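Side-chain contacts in glycosyl hydrolase, family 38 (PDB 5KBP), which probably hydrolyses alpha-linked mannose residues from carbohydrates as a metal-binding alpha-mannosidase of glycoside hydrolase family 38: residues A[246-249]-A[250-254]; A[220-224]-A[225-229]. All blocks are in the same frame, centred on the assembly; numbering follows the deposited sequence.

Interaction 1 of 2, residues A[246-249]-A[250-254]; sequences IALA and NELFP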
ATOM      1  N   ILE A 246      21.006   7.775  37.338  1.00 53.48           N
ATOM      2  CA  ILE A 246      22.350   8.295  37.105  1.00 45.77           C
ATOM      3  C   ILE A 246      22.891   8.968  38.360  1.00 49.57           C
ATOM      4  O   ILE A 246      24.075   8.829  38.693  1.00 55.55           O
ATOM      5  CB  ILE A 246      22.343   9.247  35.895  1.00 48.75           C
ATOM      6  CG1 ILE A 246      22.080   8.461  34.608  1.00 44.04           C
ATOM      7  CG2 ILE A 246      23.654  10.013  35.797  1.00 39.05           C
ATOM      8  CD1 ILE A 246      22.032   9.315  33.367  1.00 36.35           C
ATOM      9  N   ALA A 247      22.039   9.703  39.079  1.00 50.57           N
ATOM     10  CA  ALA A 247      22.473  10.324  40.326  1.00 50.26           C
ATOM     11  C   ALA A 247      22.808   9.275  41.380  1.00 49.48           C
ATOM     12  O   ALA A 247      23.745   9.454  42.166  1.00 55.18           O
ATOM     13  CB  ALA A 247      21.398  11.280  40.842  1.00 45.08           C
ATOM     14  N   LEU A 248      22.047   8.179  41.415  1.00 43.60           N
ATOM     15  CA  LEU A 248      22.362   7.091  42.336  1.00 54.45           C
ATOM     16  C   LEU A 248      23.712   6.466  42.009  1.00 58.96           C
ATOM     17  O   LEU A 248      24.473   6.104  42.914  1.00 55.32           O
ATOM     18  CB  LEU A 248      21.259   6.033  42.296  1.00 40.57           C
ATOM     19  CG  LEU A 248      21.524   4.735  43.063  1.00 47.75           C
ATOM     20  CD1 LEU A 248      21.591   4.993  44.564  1.00 42.02           C
ATOM     21  CD2 LEU A 248      20.475   3.684  42.728  1.00 44.71           C
ATOM     22  N   ALA A 249      24.029   6.335  40.718  1.00 40.23           N
ATOM     23  CA  ALA A 249      25.301   5.740  40.326  1.00 44.97           C
ATOM     24  C   ALA A 249      26.475   6.611  40.757  1.00 48.71           C
ATOM     25  O   ALA A 249      27.485   6.098  41.253  1.00 59.60           O
ATOM     26  CB  ALA A 249      25.328   5.505  38.815  1.00 45.40           C
ATOM     27  N   ASN A 250      26.363   7.931  40.576  1.00 43.38           N
ATOM     28  CA  ASN A 250      27.402   8.833  41.064  1.00 47.42           C
ATOM     29  C   ASN A 250      27.534   8.761  42.578  1.00 60.50           C
ATOM     30  O   ASN A 250      28.630   8.951  43.117  1.00 62.13           O
ATOM     31  CB  ASN A 250      27.103  10.268  40.627  1.00 46.82           C
ATOM     32  CG  ASN A 250      27.360  10.496  39.151  1.00 57.94           C
ATOM     33  OD1 ASN A 250      28.410  10.124  38.627  1.00 56.21           O
ATOM     34  ND2 ASN A 250      26.400  11.111  38.472  1.00 59.50           N
ATOM     35  N   GLU A 251      26.431   8.484  43.276  1.00 61.38           N
ATOM     36  CA  GLU A 251      26.474   8.385  44.731  1.00 63.29           C
ATOM     37  C   GLU A 251      27.139   7.089  45.180  1.00 59.90           C
ATOM     38  O   GLU A 251      27.870   7.074  46.177  1.00 51.92           O
ATOM     39  CB  GLU A 251      25.054   8.488  45.290  1.00 68.29           C
ATOM     40  CG  GLU A 251      24.906   8.076  46.742  1.00 83.11           C
ATOM     41  CD  GLU A 251      23.456   7.885  47.138  1.00 93.34           C
ATOM     42  OE1 GLU A 251      22.572   8.134  46.291  1.00 93.48           O
ATOM     43  OE2 GLU A 251      23.198   7.483  48.292  1.00 98.20           O
ATOM     44  N   LEU A 252      26.914   5.997  44.447  1.00 56.28           N
ATOM     45  CA  LEU A 252      27.396   4.692  44.891  1.00 56.37           C
ATOM     46  C   LEU A 252      28.848   4.444  44.498  1.00 64.18           C
ATOM     47  O   LEU A 252      29.596   3.819  45.257  1.00 75.87           O
ATOM     48  CB  LEU A 252      26.503   3.584  44.333  1.00 56.12           C
ATOM     49  CG  LEU A 252      25.054   3.571  44.824  1.00 62.62           C
ATOM     50  CD1 LEU A 252      24.372   2.255  44.477  1.00 63.25           C
ATOM     51  CD2 LEU A 252      24.992   3.838  46.319  1.00 61.28           C
ATOM     52  N   PHE A 253      29.272   4.912  43.324  1.00 57.95           N
ATOM     53  CA  PHE A 253      30.601   4.580  42.819  1.00 64.73           C
ATOM     54  C   PHE A 253      31.482   5.820  42.754  1.00 66.90           C
ATOM     55  O   PHE A 253      31.399   6.595  41.788  1.00 72.63           O
ATOM     56  CB  PHE A 253      30.497   3.914  41.445  1.00 58.53           C
ATOM     57  CG  PHE A 253      29.812   2.578  41.482  1.00 58.16           C
ATOM     58  CD1 PHE A 253      30.537   1.421  41.716  1.00 60.04           C
ATOM     59  CD2 PHE A 253      28.441   2.479  41.305  1.00 55.57           C
ATOM     60  CE1 PHE A 253      29.910   0.191  41.762  1.00 62.25           C
ATOM     61  CE2 PHE A 253      27.808   1.252  41.349  1.00 56.30           C
ATOM     62  CZ  PHE A 253      28.545   0.106  41.576  1.00 62.40           C
ATOM     63  N   PRO A 254      32.350   6.045  43.744  1.00 62.14           N
ATOM     64  CA  PRO A 254      33.151   7.280  43.759  1.00 63.71           C
ATOM     65  C   PRO A 254      34.256   7.312  42.719  1.00 63.02           C
ATOM     66  O   PRO A 254      34.713   8.406  42.365  1.00 62.67           O
ATOM     67  CB  PRO A 254      33.732   7.309  45.181  1.00 70.29           C
ATOM     68  CG  PRO A 254      32.934   6.293  45.962  1.00 66.92           C
ATOM     69  CD  PRO A 254      32.534   5.255  44.969  1.00 62.82           C
TER

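Interaction 2 of 2, residues A[220-224]-A[225-229]; sequences RYAST and NHLLM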
ATOM      1  N   ARG A 220      36.746  -3.644  29.368  1.00 71.33           N
ATOM      2  CA  ARG A 220      37.494  -4.687  28.670  1.00 66.76           C
ATOM      3  C   ARG A 220      38.076  -4.180  27.358  1.00 71.59           C
ATOM      4  O   ARG A 220      39.134  -4.652  26.926  1.00 66.51           O
ATOM      5  CB  ARG A 220      36.602  -5.904  28.408  1.00 65.35           C
ATOM      6  CG  ARG A 220      36.487  -6.874  29.575  1.00 80.58           C
ATOM      7  CD  ARG A 220      35.357  -7.878  29.364  1.00 85.76           C
ATOM      8  NE  ARG A 220      35.783  -9.093  28.668  1.00 98.07           N
ATOM      9  CZ  ARG A 220      36.385 -10.119  29.260  1.00101.28           C
ATOM     10  NH1 ARG A 220      36.653 -10.076  30.559  1.00 95.02           N
ATOM     11  NH2 ARG A 220      36.729 -11.188  28.555  1.00103.36           N
ATOM     12  N   TYR A 221      37.411  -3.219  26.711  1.00 68.33           N
ATOM     13  CA  TYR A 221      37.836  -2.752  25.399  1.00 65.70           C
ATOM     14  C   TYR A 221      38.016  -1.240  25.328  1.00 69.94           C
ATOM     15  O   TYR A 221      38.165  -0.700  24.228  1.00 80.48           O
ATOM     16  CB  TYR A 221      36.836  -3.197  24.326  1.00 60.78           C
ATOM     17  CG  TYR A 221      36.237  -4.561  24.579  1.00 64.15           C
ATOM     18  CD1 TYR A 221      36.972  -5.719  24.353  1.00 66.20           C
ATOM     19  CD2 TYR A 221      34.934  -4.692  25.039  1.00 61.28           C
ATOM     20  CE1 TYR A 221      36.423  -6.968  24.582  1.00 64.47           C
ATOM     21  CE2 TYR A 221      34.378  -5.936  25.270  1.00 59.52           C
ATOM     22  CZ  TYR A 221      35.127  -7.070  25.040  1.00 64.34           C
ATOM     23  OH  TYR A 221      34.574  -8.309  25.270  1.00 75.56           O
ATOM     24  N   ALA A 222      38.007  -0.542  26.457  1.00 59.61           N
ATOM     25  CA  ALA A 222      38.146   0.909  26.446  1.00 56.43           C
ATOM     26  C   ALA A 222      39.615   1.287  26.284  1.00 60.70           C
ATOM     27  O   ALA A 222      40.457   0.887  27.093  1.00 63.09           O
ATOM     28  CB  ALA A 222      37.573   1.508  27.726  1.00 58.07           C
ATOM     29  N   SER A 223      39.922   2.047  25.233  1.00 61.98           N
ATOM     30  CA  SER A 223      41.263   2.579  25.029  1.00 61.35           C
ATOM     31  C   SER A 223      41.489   3.901  25.746  1.00 68.49           C
ATOM     32  O   SER A 223      42.639   4.340  25.856  1.00 66.70           O
ATOM     33  CB  SER A 223      41.543   2.759  23.533  1.00 60.93           C
ATOM     34  OG  SER A 223      40.550   3.564  22.925  1.00 64.40           O
ATOM     35  N   THR A 224      40.426   4.543  26.225  1.00 70.86           N
ATOM     36  CA  THR A 224      40.505   5.785  26.980  1.00 66.65           C
ATOM     37  C   THR A 224      39.769   5.604  28.304  1.00 60.83           C
ATOM     38  O   THR A 224      39.176   4.555  28.573  1.00 61.37           O
ATOM     39  CB  THR A 224      39.911   6.959  26.190  1.00 58.73           C
ATOM     40  OG1 THR A 224      38.481   6.851  26.178  1.00 57.12           O
ATOM     41  CG2 THR A 224      40.417   6.952  24.755  1.00 56.53           C
ATOM     42  N   ASN A 225      39.808   6.639  29.139  1.00 59.52           N
ATOM     43  CA  ASN A 225      39.036   6.653  30.375  1.00 67.23           C
ATOM     44  C   ASN A 225      37.586   7.063  30.155  1.00 65.63           C
ATOM     45  O   ASN A 225      36.858   7.269  31.132  1.00 66.01           O
ATOM     46  CB  ASN A 225      39.690   7.586  31.396  1.00 71.62           C
ATOM     47  CG  ASN A 225      41.053   7.096  31.840  1.00 80.16           C
ATOM     48  OD1 ASN A 225      41.287   5.893  31.943  1.00 79.91           O
ATOM     49  ND2 ASN A 225      41.961   8.028  32.102  1.00 80.49           N
ATOM     50  N   HIS A 226      37.156   7.186  28.901  1.00 58.51           N
ATOM     51  CA  HIS A 226      35.805   7.612  28.564  1.00 54.67           C
ATOM     52  C   HIS A 226      35.009   6.400  28.095  1.00 57.34           C
ATOM     53  O   HIS A 226      35.363   5.765  27.095  1.00 54.17           O
ATOM     54  CB  HIS A 226      35.839   8.699  27.490  1.00 47.79           C
ATOM     55  CG  HIS A 226      36.672   9.885  27.867  1.00 58.47           C
ATOM     56  ND1 HIS A 226      36.201  10.902  28.670  1.00 58.11           N
ATOM     57  CD2 HIS A 226      37.950  10.210  27.561  1.00 60.18           C
ATOM     58  CE1 HIS A 226      37.150  11.804  28.837  1.00 59.58           C
ATOM     59  NE2 HIS A 226      38.223  11.408  28.175  1.00 62.50           N
ATOM     60  N   LEU A 227      33.940   6.084  28.819  1.00 53.28           N
ATOM     61  CA  LEU A 227      33.170   4.867  28.617  1.00 47.28           C
ATOM     62  C   LEU A 227      31.782   5.207  28.090  1.00 48.19           C
ATOM     63  O   LEU A 227      31.175   6.197  28.508  1.00 48.23           O
ATOM     64  CB  LEU A 227      33.060   4.086  29.929  1.00 45.74           C
ATOM     65  CG  LEU A 227      34.367   3.988  30.722  1.00 49.75           C
ATOM     66  CD1 LEU A 227      34.097   3.615  32.170  1.00 49.87           C
ATOM     67  CD2 LEU A 227      35.305   2.986  30.075  1.00 45.37           C
ATOM     68  N   LEU A 228      31.282   4.378  27.177  1.00 46.17           N
ATOM     69  CA  LEU A 228      30.006   4.607  26.510  1.00 40.68           C
ATOM     70  C   LEU A 228      28.992   3.571  26.979  1.00 41.24           C
ATOM     71  O   LEU A 228      29.202   2.366  26.798  1.00 44.71           O
ATOM     72  CB  LEU A 228      30.167   4.550  24.990  1.00 41.58           C
ATOM     73  CG  LEU A 228      28.914   4.836  24.159  1.00 40.55           C
ATOM     74  CD1 LEU A 228      28.476   6.283  24.304  1.00 44.34           C
ATOM     75  CD2 LEU A 228      29.143   4.491  22.695  1.00 43.86           C
ATOM     76  N   MET A 229      27.902   4.041  27.579  1.00 41.83           N
ATOM     77  CA  MET A 229      26.778   3.199  27.972  1.00 44.33           C
ATOM     78  C   MET A 229      25.575   3.583  27.120  1.00 44.51           C
ATOM     79  O   MET A 229      25.088   4.716  27.205  1.00 40.14           O
ATOM     80  CB  MET A 229      26.455   3.357  29.458  1.00 49.15           C
ATOM     81  CG  MET A 229      27.593   2.994  30.396  1.00 48.87           C
ATOM     82  SD  MET A 229      28.101   1.271  30.278  1.00 51.85           S
ATOM     83  CE  MET A 229      26.562   0.437  30.658  1.00 51.82           C
TER

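Interaction 1 of 2, residues A[246-249]-A[250-254]
Asn250 sits one turn on from Ile246 in the last stretch of the helix that ends at Leu252, and the two side chains run next to each other in the same direction. The backbone bond from Asn250 N to Ile246 O is 3.1 Å long and nearly straight, at 166°. The first torsion of Asn250 (chi1 -74°) sets the amide beside its own backbone N, with ND2 the end turned to Ile246, 4.0 Å from CG2 of that residue. The polar end is used beyond this turn: Asn250 OD1 accepts the N-H of Phe258, tying the helix to the strand that follows.

Leu248 carries the apolar part. With CG anti to the backbone N (chi1 172°), the CD1 methyl of Leu248 is the part that comes round to Leu252, 3.8 Å from its CG, the two side chains crossing at a slant. The same methyl also lies 3.7 Å from OE1 of the extended Glu251 side chain, so a carboxylate oxygen brushes a hydrocarbon surface.

Ala249 contributes mainly through its carbonyl, which has two donors. Phe253 N binds Ala249 O well at 3.0 Å, whereas the approach of Leu252 N is weak; Leu252 N makes its better bond to Leu248 O, at 2.9 Å. Ala249 O also lies in the plane of the Phe253 ring, at its edge and 3.7 Å from CD2. Phe253 is the first residue to depart from helical backbone angles, so this carbonyl closes the final turn. Phe253 and Tyr256 are calcium-binding residues of this protein, although no calcium is bound to this chain in the model.

Around the turn, Leu248, Ala249 and Leu252 rest on helix 204-219, while Ile246, Ala249 and Phe253 pack against strand 256-260, chiefly on Phe258.

Interaction 2 of 2, residues A[220-224]-A[225-229]
Thr224 OG1 accepts the backbone N-H of His226 at 3.0 Å, in a fairly straight bond of 157°. The hydroxyl reaches that donor because chi1 of 74° puts OG1 between the backbone N and the carbonyl carbon of Thr224, within reach of the N-H two residues on. OG1 also lies in the plane of the His226 imidazole, at its edge and 3.7 Å from CD2, so one oxygen meets both the backbone and the ring of the same residue. Earlier in the turn, the methyl of Ala222 meets Leu227 CD2 at 3.6 Å, an apolar touch where the chain doubles back.

The second shell holds the histidine firmly. Its ND1 bonds to Tyr10 OH and its NE2 to Glu273 OE2, which together fix the rotation of the ring; Val270, on helix 263-270, packs against Thr224. Leu227 bonds through its backbone to Lys8 and Tyr10 on strand 7-13, and its side chain lies against Val218 of helix 204-219.

A threonine side-chain oxygen bound to the N-H two residues on is an ST turn. Here it leads the loop after helix 204-219 into strand 226-231, which runs parallel to strand 7-13 in the N-terminal alpha/beta domain of this family 38 enzyme.

How the interactions relate
From the N terminus, interaction 2 comes first: it turns the loop after helix 204-219 into strand 226-231. The chain then passes into helix 242-252, whose C-terminal turn is interaction 1, before strand 256-260. The two are in series, neither nesting nor crossing, with centres about 18 Å apart and nearest atoms about 8 Å apart. Together they mark the start and the helix end of a beta-alpha-beta crossover whose two strands flank strand 7-13. Helix 204-219 bridges them, with Trp211 touching both Ala249 and Met229. The side chain of Tyr256 likewise lies close to those of both Phe253 and Leu227.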